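PDB 1T5O: putative methylthioribose-1-phosphate isomerase from Archaeoglobus fulgidus, which probably catalyses the interconversion of 5-methylthioribose 1-phosphate and 5-methylthioribulose 1-phosphate, an aldose-ketose isomerisation used in methionine biosynthesis. Local coordinates for residues Cys154-Leu168 / Gln193-Asp205. Sequence-based numbering, arbitrary orientation.
Sequences CNAGRLATVDWGTAL and QGSRLTCWELMED
The guanidinium of R158 has E201 CB 4.1 Å off one face, nearer its margin than its centre, while the D205 carboxylate and E204 CG lie at its edge. The R158 guanidinium and D205 carboxylate are nearly coplanar, 14° apart, and the grip is side-on: R158 NE donates to the syn lone pair of D205 OD2 at 3.0 Å, a salt bridge, and NH2 reaches D205 OD1. W200 meets the same group obliquely through CZ3. R158 CG sits between the backbone N and the carbonyl carbon (chi1 64°), and the chain runs extended past E201 to D205. With an alanine here, D205 would probably lose this two-pronged partner and keep R172, which also pairs with E201.

Deeper in, the E201 carboxylate bonds the loop with both oxygens. R158 N donates to E201 OE1 on the syn side at 2.8 Å; N155 ND2 donates to E201 OE2 from above the carboxylate plane, the two flat groups standing 76° apart. N155 ND2 also donates, in its amide plane, to T198 OG1 (2.9 Å), whose hydroxyl in turn donates to a lone pair of C154 O. Both amide protons are thus used, and N155 OD1 accepts from R45, fixing the amide's rotation.

This buried network ties the loop after strand 149-152 of the Rossmann-like sheet to helix 193-204. C154 SG rests 3.8 Å from Q193 CB; C154, Q193 and R45 are predicted active-site residues, and the geometry is consistent with N155 orienting R45 while T198 holds the C154 carbonyl.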
loop_
_atom_site.group_PDB
_atom_site.type_symbol
_atom_site.label_atom_id
_atom_site.label_comp_id
_atom_site.label_asym_id
_atom_site.label_seq_id
_atom_site.Cartn_x
_atom_site.Cartn_y
_atom_site.Cartn_z
ATOM N N CYS A 154 4.927 -8.173 5.908
ATOM C CA CYS A 154 5.961 -8.772 5.076
ATOM C C CYS A 154 5.876 -10.307 5.061
ATOM O O CYS A 154 4.782 -10.877 4.877
ATOM C CB CYS A 154 7.378 -8.301 5.499
ATOM S SG CYS A 154 8.526 -8.451 4.091
ATOM N N ASN A 155 7.006 -10.991 5.264
ATOM C CA ASN A 155 6.994 -12.456 5.221
ATOM C C ASN A 155 8.107 -13.036 6.077
ATOM O O ASN A 155 9.183 -13.376 5.567
ATOM C CB ASN A 155 7.140 -12.927 3.765
ATOM C CG ASN A 155 7.247 -14.445 3.635
ATOM O OD1 ASN A 155 8.239 -14.954 3.104
ATOM N ND2 ASN A 155 6.224 -15.172 4.101
ATOM N N ALA A 156 7.846 -13.111 7.380
ATOM C CA ALA A 156 8.801 -13.646 8.345
ATOM C C ALA A 156 8.351 -15.090 8.621
ATOM O O ALA A 156 7.989 -15.454 9.741
ATOM C CB ALA A 156 8.764 -12.799 9.634
ATOM N N GLY A 157 8.359 -15.893 7.561
ATOM C CA GLY A 157 7.932 -17.272 7.663
ATOM C C GLY A 157 8.976 -18.280 7.221
ATOM O O GLY A 157 10.176 -17.992 7.233
ATOM N N ARG A 158 8.510 -19.458 6.804
ATOM C CA ARG A 158 9.404 -20.541 6.417
ATOM C C ARG A 158 10.093 -20.342 5.076
ATOM O O ARG A 158 11.054 -21.040 4.766
ATOM C CB ARG A 158 8.660 -21.901 6.454
ATOM C CG ARG A 158 7.481 -22.081 5.459
ATOM C CD ARG A 158 6.920 -23.504 5.640
ATOM N NE ARG A 158 5.767 -23.867 4.808
ATOM C CZ ARG A 158 5.822 -24.199 3.520
ATOM N NH1 ARG A 158 6.976 -24.208 2.870
ATOM N NH2 ARG A 158 4.710 -24.573 2.892
ATOM N N LEU A 159 9.625 -19.399 4.272
ATOM C CA LEU A 159 10.299 -19.171 3.011
ATOM C C LEU A 159 11.544 -18.306 3.269
ATOM O O LEU A 159 12.576 -18.484 2.612
ATOM C CB LEU A 159 9.348 -18.504 2.002
ATOM C CG LEU A 159 8.224 -19.430 1.501
ATOM C CD1 LEU A 159 7.222 -18.644 0.650
ATOM C CD2 LEU A 159 8.823 -20.590 0.704
ATOM N N ALA A 160 11.447 -17.422 4.273
ATOM C CA ALA A 160 12.515 -16.502 4.662
ATOM C C ALA A 160 13.581 -17.163 5.560
ATOM O O ALA A 160 14.630 -16.567 5.861
ATOM C CB ALA A 160 11.905 -15.299 5.379
ATOM N N THR A 161 13.302 -18.376 6.018
ATOM C CA THR A 161 14.252 -19.087 6.848
ATOM C C THR A 161 14.441 -20.437 6.182
ATOM O O THR A 161 13.950 -20.631 5.069
ATOM C CB THR A 161 13.717 -19.238 8.285
ATOM O OG1 THR A 161 12.452 -19.909 8.263
ATOM C CG2 THR A 161 13.538 -17.871 8.921
ATOM N N VAL A 162 15.149 -21.361 6.826
ATOM C CA VAL A 162 15.323 -22.700 6.243
ATOM C C VAL A 162 13.981 -23.411 6.398
ATOM O O VAL A 162 13.508 -24.101 5.477
ATOM C CB VAL A 162 16.438 -23.500 6.956
ATOM C CG1 VAL A 162 16.410 -24.945 6.505
ATOM C CG2 VAL A 162 17.805 -22.893 6.630
ATOM N N ASP A 163 13.366 -23.227 7.568
ATOM C CA ASP A 163 12.051 -23.789 7.850
ATOM C C ASP A 163 11.411 -23.172 9.122
ATOM O O ASP A 163 12.092 -22.547 9.943
ATOM C CB ASP A 163 12.149 -25.319 7.991
ATOM C CG ASP A 163 10.831 -26.034 7.673
ATOM O OD1 ASP A 163 9.880 -25.375 7.198
ATOM O OD2 ASP A 163 10.756 -27.271 7.887
ATOM N N TRP A 164 10.101 -23.367 9.251
ATOM C CA TRP A 164 9.287 -22.919 10.389
ATOM C C TRP A 164 8.970 -21.428 10.429
ATOM O O TRP A 164 7.808 -21.038 10.580
ATOM C CB TRP A 164 9.935 -23.337 11.715
ATOM C CG TRP A 164 8.916 -23.474 12.825
ATOM C CD1 TRP A 164 8.740 -22.640 13.901
ATOM C CD2 TRP A 164 7.933 -24.518 12.962
ATOM N NE1 TRP A 164 7.714 -23.105 14.695
ATOM C CE2 TRP A 164 7.207 -24.257 14.138
ATOM C CE3 TRP A 164 7.607 -25.656 12.197
ATOM C CZ2 TRP A 164 6.168 -25.094 14.576
ATOM C CZ3 TRP A 164 6.572 -26.486 12.630
ATOM C CH2 TRP A 164 5.868 -26.198 13.811
ATOM N N GLY A 165 10.011 -20.612 10.303
ATOM C CA GLY A 165 9.852 -19.171 10.309
ATOM C C GLY A 165 10.066 -18.496 11.657
ATOM O O GLY A 165 10.191 -19.157 12.682
ATOM N N THR A 166 10.105 -17.168 11.664
ATOM C CA THR A 166 10.262 -16.456 12.933
ATOM C C THR A 166 8.866 -16.019 13.401
ATOM O O THR A 166 8.269 -16.698 14.220
ATOM C CB THR A 166 11.191 -15.248 12.773
ATOM O OG1 THR A 166 10.726 -14.436 11.687
ATOM C CG2 THR A 166 12.605 -15.722 12.473
ATOM N N ALA A 167 8.327 -14.919 12.876
ATOM C CA ALA A 167 6.977 -14.480 13.291
ATOM C C ALA A 167 5.875 -15.519 12.979
ATOM O O ALA A 167 4.985 -15.770 13.799
ATOM C CB ALA A 167 6.629 -13.117 12.623
ATOM N N LEU A 168 5.927 -16.099 11.785
ATOM C CA LEU A 168 4.958 -17.116 11.383
ATOM C C LEU A 168 5.310 -18.456 12.066
ATOM O O LEU A 168 4.477 -19.365 12.140
ATOM C CB LEU A 168 4.929 -17.251 9.836
ATOM C CG LEU A 168 4.527 -15.934 9.113
ATOM C CD1 LEU A 168 4.329 -16.207 7.606
ATOM C CD2 LEU A 168 3.196 -15.374 9.718
ATOM N N GLN A 193 5.429 -8.980 -0.636
ATOM C CA GLN A 193 5.849 -10.220 0.005
ATOM C C GLN A 193 4.704 -10.838 0.809
ATOM O O GLN A 193 4.640 -12.058 0.970
ATOM C CB GLN A 193 7.046 -9.958 0.918
ATOM C CG GLN A 193 8.296 -9.554 0.128
ATOM C CD GLN A 193 8.534 -8.035 0.108
ATOM O OE1 GLN A 193 7.592 -7.223 0.237
ATOM N NE2 GLN A 193 9.796 -7.651 -0.050
ATOM N N GLY A 194 3.820 -9.985 1.326
ATOM C CA GLY A 194 2.689 -10.451 2.114
ATOM C C GLY A 194 1.665 -11.232 1.309
ATOM O O GLY A 194 1.200 -12.300 1.734
ATOM N N SER A 195 1.307 -10.735 0.132
ATOM C CA SER A 195 0.308 -11.443 -0.672
ATOM C C SER A 195 0.919 -12.610 -1.454
ATOM O O SER A 195 0.311 -13.678 -1.567
ATOM C CB SER A 195 -0.377 -10.473 -1.639
ATOM O OG SER A 195 0.580 -9.896 -2.507
ATOM N N ARG A 196 2.121 -12.404 -1.974
ATOM C CA ARG A 196 2.816 -13.418 -2.746
ATOM C C ARG A 196 3.366 -14.594 -1.937
ATOM O O ARG A 196 3.174 -15.748 -2.297
ATOM C CB ARG A 196 3.987 -12.788 -3.509
ATOM C CG ARG A 196 3.566 -11.821 -4.587
ATOM C CD ARG A 196 4.577 -11.812 -5.712
ATOM N NE ARG A 196 5.893 -11.753 -5.144
ATOM C CZ ARG A 196 6.857 -12.648 -5.327
ATOM N NH1 ARG A 196 6.696 -13.719 -6.103
ATOM N NH2 ARG A 196 7.973 -12.489 -4.655
ATOM N N LEU A 197 4.021 -14.285 -0.829
ATOM C CA LEU A 197 4.677 -15.299 -0.024
ATOM C C LEU A 197 3.956 -15.717 1.256
ATOM O O LEU A 197 3.728 -16.898 1.476
ATOM C CB LEU A 197 6.100 -14.810 0.283
ATOM C CG LEU A 197 6.863 -14.287 -0.962
ATOM C CD1 LEU A 197 8.288 -13.817 -0.604
ATOM C CD2 LEU A 197 6.965 -15.400 -2.019
ATOM N N THR A 198 3.584 -14.756 2.091
ATOM C CA THR A 198 2.931 -15.108 3.338
ATOM C C THR A 198 1.602 -15.820 3.140
ATOM O O THR A 198 1.334 -16.826 3.808
ATOM C CB THR A 198 2.737 -13.857 4.209
ATOM O OG1 THR A 198 4.026 -13.417 4.631
ATOM C CG2 THR A 198 1.870 -14.144 5.415
ATOM N N CYS A 199 0.767 -15.315 2.237
ATOM C CA CYS A 199 -0.508 -15.966 2.023
ATOM C C CYS A 199 -0.297 -17.390 1.465
ATOM O O CYS A 199 -1.048 -18.305 1.787
ATOM C CB CYS A 199 -1.399 -15.136 1.092
ATOM S SG CYS A 199 -2.075 -13.598 1.847
ATOM N N TRP A 200 0.718 -17.555 0.624
ATOM C CA TRP A 200 1.014 -18.855 0.048
ATOM C C TRP A 200 1.423 -19.878 1.109
ATOM O O TRP A 200 0.795 -20.942 1.249
ATOM C CB TRP A 200 2.130 -18.743 -0.997
ATOM C CG TRP A 200 2.356 -20.057 -1.718
ATOM C CD1 TRP A 200 1.649 -20.539 -2.801
ATOM C CD2 TRP A 200 3.247 -21.117 -1.318
ATOM N NE1 TRP A 200 2.048 -21.828 -3.078
ATOM C CE2 TRP A 200 3.021 -22.206 -2.188
ATOM C CE3 TRP A 200 4.210 -21.245 -0.302
ATOM C CZ2 TRP A 200 3.722 -23.420 -2.077
ATOM C CZ3 TRP A 200 4.913 -22.461 -0.188
ATOM C CH2 TRP A 200 4.659 -23.530 -1.075
ATOM N N GLU A 201 2.459 -19.565 1.880
ATOM C CA GLU A 201 2.900 -20.533 2.876
ATOM C C GLU A 201 1.869 -20.815 3.962
ATOM O O GLU A 201 1.846 -21.921 4.504
ATOM C CB GLU A 201 4.247 -20.134 3.499
ATOM C CG GLU A 201 4.236 -18.867 4.369
ATOM C CD GLU A 201 5.551 -18.693 5.087
ATOM O OE1 GLU A 201 5.739 -19.297 6.160
ATOM O OE2 GLU A 201 6.430 -17.980 4.558
ATOM N N LEU A 202 0.993 -19.861 4.269
ATOM C CA LEU A 202 0.006 -20.136 5.300
ATOM C C LEU A 202 -1.106 -21.008 4.703
ATOM O O LEU A 202 -1.548 -21.985 5.317
ATOM C CB LEU A 202 -0.568 -18.829 5.879
ATOM C CG LEU A 202 0.421 -18.030 6.755
ATOM C CD1 LEU A 202 -0.177 -16.689 7.153
ATOM C CD2 LEU A 202 0.770 -18.835 7.976
ATOM N N MET A 203 -1.564 -20.679 3.504
ATOM C CA MET A 203 -2.617 -21.504 2.919
ATOM C C MET A 203 -2.094 -22.914 2.639
ATOM O O MET A 203 -2.828 -23.898 2.761
ATOM C CB MET A 203 -3.136 -20.870 1.624
ATOM C CG MET A 203 -3.965 -19.638 1.877
ATOM S SD MET A 203 -4.403 -18.756 0.393
ATOM C CE MET A 203 -5.544 -20.039 -0.402
ATOM N N GLU A 204 -0.824 -23.013 2.286
ATOM C CA GLU A 204 -0.222 -24.306 1.970
ATOM C C GLU A 204 -0.234 -25.182 3.226
ATOM O O GLU A 204 -0.463 -26.395 3.158
ATOM C CB GLU A 204 1.210 -24.073 1.441
ATOM C CG GLU A 204 1.927 -25.290 0.906
ATOM C CD GLU A 204 1.406 -25.753 -0.458
ATOM O OE1 GLU A 204 0.521 -25.091 -1.032
ATOM O OE2 GLU A 204 1.896 -26.784 -0.954
ATOM N N ASP A 205 -0.042 -24.555 4.386
ATOM C CA ASP A 205 -0.024 -25.272 5.658
ATOM C C ASP A 205 -1.366 -25.332 6.385
ATOM O O ASP A 205 -1.441 -25.790 7.527
ATOM C CB ASP A 205 1.058 -24.663 6.579
ATOM C CG ASP A 205 2.428 -24.717 5.960
ATOM O OD1 ASP A 205 2.564 -25.318 4.853
ATOM O OD2 ASP A 205 3.376 -24.160 6.552
#